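Local coordinates for hypothetical protein BACOVA_04980 (Bacteroides ovatus, PDB 3UFI) that is a putative cell adhesion protein of the fimbrillin-like family and probably serves as a structural subunit of a pilus, at residues I122-Q127 and S224-F228. Sequence-based numbering, arbitrary orientation.
Sequences ISGADQ and SIILF
Gln-127 lays its side-chain amide alongside the backbone of Ile-226 and bonds to both polar groups of that residue. N of Ile-226 donates to OE1 of Gln-127 at 2.8 Å, nearly straight at 166°, yet it approaches from above the carbonyl plane, 42° out of it. In return, NE2 of Gln-127 donates to O of Ile-226 at 3.0 Å, tilted modestly out of both the carbonyl plane of Ile-226 and the amide plane of Gln-127. A bend at chi2 (-63°) brings the amide up beside this backbone, where NE2 of Gln-127 also lies 3.7 Å from CG2 of Ile-225. OE1 accepts a further bond from Gln-132, which likewise bonds the hydroxyl of Ser-224. Beyond the amide, a water donates to O of Gln-127 and to O of Ser-224, joining the two backbones.

Ile-122 supplies the carbon contacts. Its CG2, anti to the backbone N, rests 3.4 Å from O of Ile-226 and 4.1 Å from CD2 of Leu-227. On the other branch, CG1 and CD1 of Ile-122 each lie 3.9 Å from CE2 of Phe-228, CD1 meeting the ring obliquely. Between Ile-122 and Gln-127 the chain turns tightly: OD2 of Asp-126 accepts a bond from N of Ser-123 at 3.0 Å, and Gln-127 N bonds back to Gly-124 O.

The contact thus joins the loop between strands 117-118 and 138-146 to that between strands 197-198 and 230-231. One glutamine amide matches both N-H and C=O of buried Ile-226, as a neighbouring strand's backbone would; because OE1 accepts and NE2 donates, the amide's flip is defined.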
ATOM      1  N   ILE A 122      -9.652   4.120   7.293  1.00 32.31           N
ATOM      2  CA  ILE A 122      -9.237   5.024   6.222  1.00 30.77           C
ATOM      3  C   ILE A 122     -10.166   6.247   6.187  1.00 33.45           C
ATOM      4  O   ILE A 122     -11.383   6.099   6.299  1.00 32.79           O
ATOM      5  CB  ILE A 122      -9.238   4.270   4.829  1.00 32.84           C
ATOM      6  CG1 ILE A 122      -8.342   2.991   4.764  1.00 32.74           C
ATOM      7  CG2 ILE A 122      -9.018   5.189   3.620  1.00 32.08           C
ATOM      8  CD1 ILE A 122      -6.923   3.120   5.137  1.00 40.87           C
ATOM      9  N   SER A 123      -9.589   7.442   5.990  1.00 30.40           N
ATOM     10  CA  SER A 123     -10.330   8.697   5.801  1.00 30.38           C
ATOM     11  C   SER A 123      -9.764   9.391   4.566  1.00 32.44           C
ATOM     12  O   SER A 123      -8.784   8.907   4.010  1.00 31.39           O
ATOM     13  CB  SER A 123     -10.255   9.585   7.046  1.00 35.00           C
ATOM     14  OG  SER A 123      -8.993  10.214   7.211  1.00 41.40           O
ATOM     15  N   GLY A 124     -10.378  10.492   4.141  1.00 29.62           N
ATOM     16  CA  GLY A 124      -9.917  11.280   2.999  1.00 27.35           C
ATOM     17  C   GLY A 124      -8.641  12.015   3.325  1.00 32.36           C
ATOM     18  O   GLY A 124      -7.824  12.258   2.437  1.00 33.97           O
ATOM     19  N   ALA A 125      -8.431  12.319   4.619  1.00 30.57           N
ATOM     20  CA  ALA A 125      -7.220  12.972   5.125  1.00 31.35           C
ATOM     21  C   ALA A 125      -5.989  12.068   4.904  1.00 35.65           C
ATOM     22  O   ALA A 125      -4.875  12.578   4.818  1.00 36.46           O
ATOM     23  CB  ALA A 125      -7.372  13.302   6.608  1.00 32.40           C
ATOM     24  N   ASP A 126      -6.205  10.737   4.795  1.00 30.62           N
ATOM     25  CA  ASP A 126      -5.139   9.769   4.511  1.00 30.12           C
ATOM     26  C   ASP A 126      -4.731   9.762   3.046  1.00 34.68           C
ATOM     27  O   ASP A 126      -3.794   9.052   2.698  1.00 34.77           O
ATOM     28  CB  ASP A 126      -5.620   8.354   4.859  1.00 30.72           C
ATOM     29  CG  ASP A 126      -5.727   8.074   6.331  1.00 38.13           C
ATOM     30  OD1 ASP A 126      -4.796   8.457   7.074  1.00 40.09           O
ATOM     31  OD2 ASP A 126      -6.706   7.404   6.737  1.00 40.75           O
ATOM     32  N   GLN A 127      -5.456  10.494   2.175  1.00 31.88           N
ATOM     33  CA  GLN A 127      -5.252  10.417   0.731  1.00 30.86           C
ATOM     34  C   GLN A 127      -4.402  11.538   0.174  1.00 36.28           C
ATOM     35  O   GLN A 127      -4.240  11.608  -1.034  1.00 37.67           O
ATOM     36  CB  GLN A 127      -6.606  10.328  -0.014  1.00 31.14           C
ATOM     37  CG  GLN A 127      -7.552   9.269   0.567  1.00 26.79           C
ATOM     38  CD  GLN A 127      -7.051   7.838   0.487  1.00 30.12           C
ATOM     39  OE1 GLN A 127      -6.197   7.466  -0.326  1.00 29.60           O
ATOM     40  NE2 GLN A 127      -7.677   6.962   1.248  1.00 25.47           N
ATOM     41  N   SER A 224      -7.075   9.836  -6.298  1.00 32.30           N
ATOM     42  CA  SER A 224      -6.874   8.409  -6.046  1.00 31.52           C
ATOM     43  C   SER A 224      -7.180   8.120  -4.595  1.00 33.66           C
ATOM     44  O   SER A 224      -6.857   8.920  -3.722  1.00 33.96           O
ATOM     45  CB  SER A 224      -5.476   7.957  -6.441  1.00 35.10           C
ATOM     46  OG  SER A 224      -4.546   8.169  -5.396  1.00 45.08           O
ATOM     47  N   ILE A 225      -7.881   7.024  -4.345  1.00 29.40           N
ATOM     48  CA  ILE A 225      -8.258   6.632  -2.997  1.00 28.96           C
ATOM     49  C   ILE A 225      -7.727   5.238  -2.729  1.00 31.03           C
ATOM     50  O   ILE A 225      -8.155   4.284  -3.383  1.00 29.98           O
ATOM     51  CB  ILE A 225      -9.815   6.707  -2.765  1.00 31.99           C
ATOM     52  CG1 ILE A 225     -10.392   8.087  -3.111  1.00 33.93           C
ATOM     53  CG2 ILE A 225     -10.204   6.320  -1.340  1.00 30.77           C
ATOM     54  CD1 ILE A 225     -11.304   8.077  -4.256  1.00 42.52           C
ATOM     55  N   ILE A 226      -6.820   5.111  -1.757  1.00 28.34           N
ATOM     56  CA  ILE A 226      -6.353   3.793  -1.318  1.00 27.89           C
ATOM     57  C   ILE A 226      -7.330   3.316  -0.222  1.00 31.76           C
ATOM     58  O   ILE A 226      -7.610   4.055   0.717  1.00 31.72           O
ATOM     59  CB  ILE A 226      -4.866   3.786  -0.862  1.00 29.95           C
ATOM     60  CG1 ILE A 226      -3.929   3.972  -2.061  1.00 29.65           C
ATOM     61  CG2 ILE A 226      -4.531   2.490  -0.085  1.00 28.36           C
ATOM     62  CD1 ILE A 226      -2.402   3.985  -1.701  1.00 30.49           C
ATOM     63  N   LEU A 227      -7.853   2.098  -0.364  1.00 29.43           N
ATOM     64  CA  LEU A 227      -8.826   1.491   0.545  1.00 30.45           C
ATOM     65  C   LEU A 227      -8.445   0.083   0.871  1.00 32.20           C
ATOM     66  O   LEU A 227      -7.667  -0.513   0.137  1.00 31.92           O
ATOM     67  CB  LEU A 227     -10.218   1.410  -0.164  1.00 31.92           C
ATOM     68  CG  LEU A 227     -11.012   2.669  -0.431  1.00 38.67           C
ATOM     69  CD1 LEU A 227     -12.229   2.335  -1.229  1.00 39.45           C
ATOM     70  CD2 LEU A 227     -11.458   3.336   0.874  1.00 42.82           C
ATOM     71  N   PHE A 228      -9.109  -0.514   1.871  1.00 27.39           N
ATOM     72  CA  PHE A 228      -8.945  -1.927   2.116  1.00 26.70           C
ATOM     73  C   PHE A 228      -9.722  -2.694   1.048  1.00 31.47           C
ATOM     74  O   PHE A 228     -10.820  -2.266   0.670  1.00 31.82           O
ATOM     75  CB  PHE A 228      -9.390  -2.328   3.533  1.00 27.78           C
ATOM     76  CG  PHE A 228      -8.374  -1.953   4.582  1.00 28.84           C
ATOM     77  CD1 PHE A 228      -7.242  -2.735   4.789  1.00 29.96           C
ATOM     78  CD2 PHE A 228      -8.562  -0.829   5.385  1.00 31.42           C
ATOM     79  CE1 PHE A 228      -6.285  -2.372   5.742  1.00 31.03           C
ATOM     80  CE2 PHE A 228      -7.614  -0.474   6.351  1.00 33.91           C
ATOM     81  CZ  PHE A 228      -6.484  -1.250   6.529  1.00 31.51           C
TER
HETATM   82  O   HOH W   1      -5.279  11.647  -3.961  1.00 52.77           O